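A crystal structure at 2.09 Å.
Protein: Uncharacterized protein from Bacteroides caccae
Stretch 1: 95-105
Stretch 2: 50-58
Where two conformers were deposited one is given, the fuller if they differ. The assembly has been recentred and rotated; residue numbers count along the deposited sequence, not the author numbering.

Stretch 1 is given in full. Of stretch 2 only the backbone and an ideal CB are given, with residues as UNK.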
ATOM      1  N   HIS A  95      -7.157  -8.770   6.221  1.00 23.02           N
ATOM      2  CA  HIS A  95      -8.033  -9.925   5.912  1.00 23.48           C
ATOM      3  C   HIS A  95      -7.810 -10.243   4.472  1.00 20.96           C
ATOM      4  O   HIS A  95      -7.758  -9.329   3.675  1.00 20.37           O
ATOM      5  CB  HIS A  95      -9.507  -9.565   5.991  1.00 26.61           C
ATOM      6  CG  HIS A  95     -10.030  -9.446   7.377  1.00 31.35           C
ATOM      7  ND1 HIS A  95     -11.360  -9.188   7.641  1.00 40.63           N
ATOM      8  CD2 HIS A  95      -9.433  -9.606   8.579  1.00 32.79           C
ATOM      9  CE1 HIS A  95     -11.560  -9.168   8.952  1.00 38.65           C
ATOM     10  NE2 HIS A  95     -10.403  -9.423   9.543  1.00 40.24           N
ATOM     11  N   LEU A  96      -7.697 -11.502   4.130  1.00 19.46           N
ATOM     12  CA  LEU A  96      -7.723 -11.919   2.735  1.00 18.79           C
ATOM     13  C   LEU A  96      -9.082 -12.533   2.491  1.00 19.14           C
ATOM     14  O   LEU A  96      -9.551 -13.361   3.289  1.00 17.57           O
ATOM     15  CB  LEU A  96      -6.660 -12.955   2.426  1.00 19.59           C
ATOM     16  CG  LEU A  96      -5.237 -12.622   2.756  1.00 20.32           C
ATOM     17  CD1 LEU A  96      -4.323 -13.659   2.134  1.00 20.45           C
ATOM     18  CD2 LEU A  96      -4.888 -11.245   2.215  1.00 21.43           C
ATOM     19  N   ILE A  97      -9.718 -12.107   1.406  1.00 17.74           N
ATOM     20  CA  ILE A  97     -10.995 -12.648   0.980  1.00 18.32           C
ATOM     21  C   ILE A  97     -10.900 -13.026  -0.465  1.00 19.92           C
ATOM     22  O   ILE A  97     -10.321 -12.304  -1.274  1.00 20.16           O
ATOM     23  CB  ILE A  97     -12.131 -11.639   1.170  1.00 18.33           C
ATOM     24  CG1 ILE A  97     -12.308 -11.353   2.645  1.00 20.16           C
ATOM     25  CG2 ILE A  97     -13.423 -12.147   0.638  1.00 18.90           C
ATOM     26  CD1 ILE A  97     -13.434 -10.258   2.949  1.00 20.48           C
ATOM     27  N   GLY A  98     -11.474 -14.165  -0.818  1.00 22.84           N
ATOM     28  CA  GLY A  98     -11.402 -14.595  -2.230  1.00 23.11           C
ATOM     29  C   GLY A  98     -12.385 -13.866  -3.151  1.00 23.02           C
ATOM     30  O   GLY A  98     -13.522 -13.621  -2.776  1.00 21.85           O
ATOM     31  N   SER A  99     -11.928 -13.548  -4.367  1.00 23.78           N
ATOM     32  CA  SER A  99     -12.765 -12.954  -5.373  0.50 23.71           C
ATOM     33  C   SER A  99     -12.592 -13.580  -6.754  1.00 23.57           C
ATOM     34  O   SER A  99     -11.489 -13.978  -7.134  1.00 21.64           O
ATOM     35  CB  SER A  99     -12.431 -11.480  -5.461  0.50 24.79           C
ATOM     36  OG  SER A  99     -13.392 -10.807  -6.241  0.50 23.85           O
ATOM     37  N   ALA A 100     -13.701 -13.665  -7.487  1.00 23.91           N
ATOM     38  CA  ALA A 100     -13.752 -14.229  -8.806  1.00 23.99           C
ATOM     39  C   ALA A 100     -12.931 -13.433  -9.812  1.00 24.51           C
ATOM     40  O   ALA A 100     -12.415 -14.013 -10.722  1.00 24.28           O
ATOM     41  CB  ALA A 100     -15.173 -14.338  -9.274  1.00 24.51           C
ATOM     42  N   SER A 101     -12.783 -12.125  -9.607  1.00 24.92           N
ATOM     43  CA  SER A 101     -11.961 -11.288 -10.465  0.50 25.54           C
ATOM     44  C   SER A 101     -11.541 -10.005  -9.757  1.00 25.82           C
ATOM     45  O   SER A 101     -11.920  -9.766  -8.581  1.00 23.87           O
ATOM     46  CB  SER A 101     -12.721 -10.931 -11.740  0.50 26.63           C
ATOM     47  OG  SER A 101     -11.849 -10.351 -12.692  0.50 27.61           O
ATOM     48  N   TRP A 102     -10.776  -9.194 -10.486  1.00 27.65           N
ATOM     49  CA  TRP A 102     -10.320  -7.888 -10.031  1.00 33.84           C
ATOM     50  C   TRP A 102     -11.307  -6.775 -10.326  1.00 37.67           C
ATOM     51  O   TRP A 102     -11.136  -5.667  -9.836  1.00 37.31           O
ATOM     52  CB  TRP A 102      -9.011  -7.516 -10.719  1.00 37.34           C
ATOM     53  CG  TRP A 102      -9.137  -7.214 -12.170  1.00 42.46           C
ATOM     54  CD1 TRP A 102      -9.546  -6.031 -12.740  1.00 44.06           C
ATOM     55  CD2 TRP A 102      -8.813  -8.084 -13.240  1.00 46.48           C
ATOM     56  NE1 TRP A 102      -9.540  -6.139 -14.098  1.00 51.19           N
ATOM     57  CE2 TRP A 102      -9.088  -7.388 -14.441  1.00 50.69           C
ATOM     58  CE3 TRP A 102      -8.345  -9.396 -13.309  1.00 54.12           C
ATOM     59  CZ2 TRP A 102      -8.888  -7.954 -15.702  1.00 55.44           C
ATOM     60  CZ3 TRP A 102      -8.150  -9.985 -14.588  1.00 59.53           C
ATOM     61  CH2 TRP A 102      -8.420  -9.252 -15.760  1.00 60.56           C
ATOM     62  N   ASP A 103     -12.327  -7.074 -11.132  1.00 40.29           N
ATOM     63  CA  ASP A 103     -13.249  -6.056 -11.674  1.00 42.76           C
ATOM     64  C   ASP A 103     -14.148  -5.313 -10.653  1.00 39.70           C
ATOM     65  O   ASP A 103     -14.603  -4.242 -10.951  1.00 39.19           O
ATOM     66  CB  ASP A 103     -14.124  -6.663 -12.804  1.00 45.50           C
ATOM     67  CG  ASP A 103     -15.124  -7.714 -12.289  1.00 49.13           C
ATOM     68  OD1 ASP A 103     -15.015  -8.184 -11.129  1.00 53.09           O
ATOM     69  OD2 ASP A 103     -16.024  -8.112 -13.053  1.00 58.69           O
ATOM     70  N   LYS A 104     -14.436  -5.878  -9.489  1.00 44.66           N
ATOM     71  CA  LYS A 104     -15.150  -5.147  -8.425  1.00 47.21           C
ATOM     72  C   LYS A 104     -14.174  -4.529  -7.407  1.00 42.51           C
ATOM     73  O   LYS A 104     -14.500  -4.495  -6.235  1.00 46.38           O
ATOM     74  CB  LYS A 104     -16.028  -6.077  -7.570  1.00 48.96           C
ATOM     75  CG  LYS A 104     -16.954  -6.999  -8.287  1.00 53.95           C
ATOM     76  CD  LYS A 104     -18.180  -6.325  -8.732  1.00 55.38           C
ATOM     77  CE  LYS A 104     -19.298  -7.319  -8.838  1.00 60.31           C
ATOM     78  NZ  LYS A 104     -20.322  -6.763  -9.763  1.00 64.72           N
ATOM     79  N   GLY A 105     -12.979  -4.118  -7.802  1.00 37.49           N
ATOM     80  CA  GLY A 105     -11.998  -3.634  -6.813  1.00 33.97           C
ATOM     81  C   GLY A 105     -11.246  -4.703  -6.044  1.00 29.39           C
ATOM     82  O   GLY A 105     -11.690  -5.815  -5.951  1.00 27.11           O
ATOM     83  N   UNK A  50     -20.486  -8.751   1.217  1.00 24.63           N
ATOM     84  CA  UNK A  50     -19.955  -9.541   0.116  1.00 22.04           C
ATOM     85  C   UNK A  50     -20.717  -9.175  -1.173  1.00 21.75           C
ATOM     86  O   UNK A  50     -21.745  -8.489  -1.108  1.00 22.30           O
ATOM     87  CB  UNK A  50     -20.067 -11.037   0.417  1.00 22.04           C
ATOM     88  N   UNK A  51     -20.233  -9.678  -2.321  1.00 20.83           N
ATOM     89  CA  UNK A  51     -20.935  -9.556  -3.581  1.00 20.80           C
ATOM     90  C   UNK A  51     -21.054 -10.940  -4.206  1.00 21.98           C
ATOM     91  O   UNK A  51     -20.587 -11.915  -3.616  1.00 21.49           O
ATOM     92  CB  UNK A  51     -20.219  -8.584  -4.520  1.00 20.80           C
ATOM     93  N   UNK A  52     -21.628 -11.041  -5.404  1.00 22.55           N
ATOM     94  CA  UNK A  52     -21.663 -12.331  -6.124  1.00 23.03           C
ATOM     95  C   UNK A  52     -20.288 -12.773  -6.625  1.00 24.31           C
ATOM     96  O   UNK A  52     -20.099 -13.951  -7.032  1.00 25.52           O
ATOM     97  CB  UNK A  52     -22.623 -12.237  -7.312  1.00 23.03           C
ATOM     98  N   UNK A  53     -19.321 -11.870  -6.552  1.00 23.72           N
ATOM     99  CA  UNK A  53     -17.945 -12.225  -6.753  1.00 24.69           C
ATOM    100  C   UNK A  53     -17.234 -13.046  -5.693  1.00 24.13           C
ATOM    101  O   UNK A  53     -16.091 -13.441  -5.903  1.00 23.29           O
ATOM    102  CB  UNK A  53     -17.158 -10.927  -6.947  1.00 24.69           C
ATOM    103  N   UNK A  54     -17.843 -13.218  -4.529  1.00 23.07           N
ATOM    104  CA  UNK A  54     -17.211 -13.986  -3.471  1.00 22.82           C
ATOM    105  C   UNK A  54     -16.979 -15.452  -3.933  1.00 23.24           C
ATOM    106  O   UNK A  54     -17.872 -16.065  -4.501  1.00 20.39           O
ATOM    107  CB  UNK A  54     -18.072 -13.944  -2.207  1.00 22.82           C
ATOM    108  N   UNK A  55     -15.767 -15.943  -3.702  1.00 23.93           N
ATOM    109  CA  UNK A  55     -15.377 -17.355  -3.904  1.00 25.38           C
ATOM    110  C   UNK A  55     -14.554 -17.794  -2.667  1.00 25.82           C
ATOM    111  O   UNK A  55     -14.074 -16.952  -1.915  1.00 23.60           O
ATOM    112  CB  UNK A  55     -14.575 -17.532  -5.195  1.00 25.38           C
ATOM    113  N   UNK A  56     -14.421 -19.107  -2.441  1.00 25.71           N
ATOM    114  CA  UNK A  56     -13.600 -19.532  -1.329  1.00 26.04           C
ATOM    115  C   UNK A  56     -12.179 -18.953  -1.415  1.00 25.90           C
ATOM    116  O   UNK A  56     -11.611 -18.787  -2.500  1.00 23.36           O
ATOM    117  CB  UNK A  56     -13.548 -21.060  -1.279  1.00 26.04           C
ATOM    118  N   UNK A  57     -11.631 -18.632  -0.264  1.00 26.22           N
ATOM    119  CA  UNK A  57     -10.299 -18.072  -0.174  1.00 26.48           C
ATOM    120  C   UNK A  57      -9.300 -19.181  -0.437  1.00 27.18           C
ATOM    121  O   UNK A  57      -9.287 -20.153   0.285  1.00 27.72           O
ATOM    122  CB  UNK A  57     -10.058 -17.419   1.189  1.00 26.48           C
ATOM    123  N   UNK A  58      -8.462 -19.027  -1.464  1.00 26.56           N
ATOM    124  CA  UNK A  58      -7.475 -20.046  -1.875  1.00 25.77           C
ATOM    125  C   UNK A  58      -6.334 -20.076  -0.853  1.00 24.71           C
ATOM    126  O   UNK A  58      -5.658 -19.071  -0.646  1.00 22.96           O
ATOM    127  CB  UNK A  58      -6.934 -19.757  -3.277  1.00 25.77           C
TER

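Position 50 has its ideal CB sideways to stretch 1, with nothing of it within reach, so almost any side chain would do. The residue is Tyr50, whose ring leads away.

At position 51 the CB points toward stretch 1, but the nearest atom there is Lys104 CE, 4.6 Å from the ideal CB of position 51. Small or polar side chains would fit beside the lysine chain. Thr51 is found, its OG1 4.2 Å from Lys104 CE. The residue also opens a type I turn: its OG1 accepts a hydrogen bond from N of position 53 (3.1 Å), and its O one from N of position 54 (3.2 Å).

Position 52, inside the turn, meets nothing of stretch 1 and sets little demand; it is His52, its ring directed outward.

Position 53 is the most demanding. Its CB points toward stretch 1 and lies 3.8 Å from Ser99 OG and 4.2 Å from Lys104 CG, with the carboxylate of Asp103 beyond. A donor of modest length is called for, and several polar residues could serve. Asn53 supplies it: ND2 donates to Ser99 OG (3.3 Å) and, weakly, to Asp103 OD1 (3.3 Å). Ser99 OG can accept because it spends its own proton on Ser101 O. The backbone adds an anchor independent of side chain, Ala100 N donating to Asn53 O at 2.9 Å.

Position 54 bridges to Ser99 through its backbone, yet its CB points away. Only a side chain long enough to bend back could touch stretch 1, and an apolar one would suit Ile97. Leu54 does this, its CD1 reaching 3.6 Å from Ile97 CG2.

At position 55 the extended backbone (phi -135°, psi 161°) and sideways CB favour a beta-branched or other compact apolar residue beside Ala100. Val55 places CG1 4.0 Å from Ala100 CB and CG2 3.5 Å from Ser99 N, while its N donates a weak bond to Gly98 O (3.4 Å). Gly98 is closely hemmed in here: an ideal CB on it would lie 2.6 Å from Val55 O.

Position 56 points away, and its phi of -56° is compatible with proline; Pro56 occupies it.

Position 57 has a sideways CB 4.1 Å from Gly98 N, with Leu96 O also nearby, so a short polar side chain suits. Thr57 brings OG1 within 3.2 Å of Gly98 N. One water donates to this OG1 and to Val55 O while accepting from Gly98 N; a second links OG1 to Leu96 O.

Position 58 is out of contact; Asp58 caps the helix that follows.

Stretch 2, residues 50-58: YTHNLVPTD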
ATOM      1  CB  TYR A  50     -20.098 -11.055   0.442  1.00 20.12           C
ATOM      2  CG  TYR A  50     -21.496 -11.511   0.646  1.00 20.24           C
ATOM      3  CD1 TYR A  50     -22.090 -11.321   1.852  1.00 21.53           C
ATOM      4  CD2 TYR A  50     -22.262 -12.068  -0.388  1.00 21.01           C
ATOM      5  CE1 TYR A  50     -23.378 -11.669   2.060  1.00 22.67           C
ATOM      6  CE2 TYR A  50     -23.528 -12.400  -0.220  1.00 21.29           C
ATOM      7  CZ  TYR A  50     -24.107 -12.190   1.040  1.00 24.01           C
ATOM      8  OH  TYR A  50     -25.413 -12.445   1.346  1.00 23.92           O
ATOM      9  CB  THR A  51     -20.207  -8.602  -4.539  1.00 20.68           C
ATOM     10  OG1 THR A  51     -19.006  -9.206  -5.048  1.00 20.54           O
ATOM     11  CG2 THR A  51     -19.913  -7.276  -3.885  1.00 19.57           C
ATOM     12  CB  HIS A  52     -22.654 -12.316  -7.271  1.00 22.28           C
ATOM     13  CG  HIS A  52     -24.054 -12.264  -6.813  1.00 23.84           C
ATOM     14  ND1 HIS A  52     -25.121 -12.126  -7.675  1.00 24.71           N
ATOM     15  CD2 HIS A  52     -24.577 -12.356  -5.564  1.00 24.06           C
ATOM     16  CE1 HIS A  52     -26.246 -12.156  -6.973  1.00 26.31           C
ATOM     17  NE2 HIS A  52     -25.940 -12.293  -5.691  1.00 25.51           N
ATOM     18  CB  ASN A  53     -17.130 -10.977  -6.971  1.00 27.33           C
ATOM     19  CG  ASN A  53     -16.804 -10.787  -8.395  1.00 31.66           C
ATOM     20  OD1 ASN A  53     -17.653 -11.052  -9.273  1.00 29.74           O
ATOM     21  ND2 ASN A  53     -15.547 -10.329  -8.673  1.00 36.19           N
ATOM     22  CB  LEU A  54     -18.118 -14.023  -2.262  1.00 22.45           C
ATOM     23  CG  LEU A  54     -17.499 -14.685  -1.028  1.00 23.06           C
ATOM     24  CD1 LEU A  54     -16.296 -13.922  -0.557  1.00 21.64           C
ATOM     25  CD2 LEU A  54     -18.550 -14.702   0.108  1.00 23.91           C
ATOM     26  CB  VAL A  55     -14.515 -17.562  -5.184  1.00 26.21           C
ATOM     27  CG1 VAL A  55     -15.281 -17.182  -6.428  1.00 28.34           C
ATOM     28  CG2 VAL A  55     -13.192 -16.764  -5.135  1.00 27.16           C
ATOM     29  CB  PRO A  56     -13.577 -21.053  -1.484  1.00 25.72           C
ATOM     30  CG  PRO A  56     -14.840 -21.356  -2.162  1.00 26.54           C
ATOM     31  CD  PRO A  56     -15.001 -20.246  -3.164  1.00 26.30           C
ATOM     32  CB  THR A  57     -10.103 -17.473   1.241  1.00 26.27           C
ATOM     33  OG1 THR A  57     -11.131 -16.463   1.446  1.00 26.56           O
ATOM     34  CG2 THR A  57      -8.735 -16.853   1.398  1.00 24.66           C
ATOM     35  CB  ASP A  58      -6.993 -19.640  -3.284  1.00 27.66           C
ATOM     36  CG  ASP A  58      -5.831 -20.503  -3.860  1.00 30.62           C
ATOM     37  OD1 ASP A  58      -4.980 -21.080  -3.156  1.00 29.03           O
ATOM     38  OD2 ASP A  58      -5.719 -20.494  -5.121  1.00 34.50           O
TER
HETATM   39  O   HOH W   1     -13.447 -16.227   0.503  1.00 33.46           O
HETATM   40  O   HOH W   2     -10.674 -15.700   3.873  1.00 26.86           O
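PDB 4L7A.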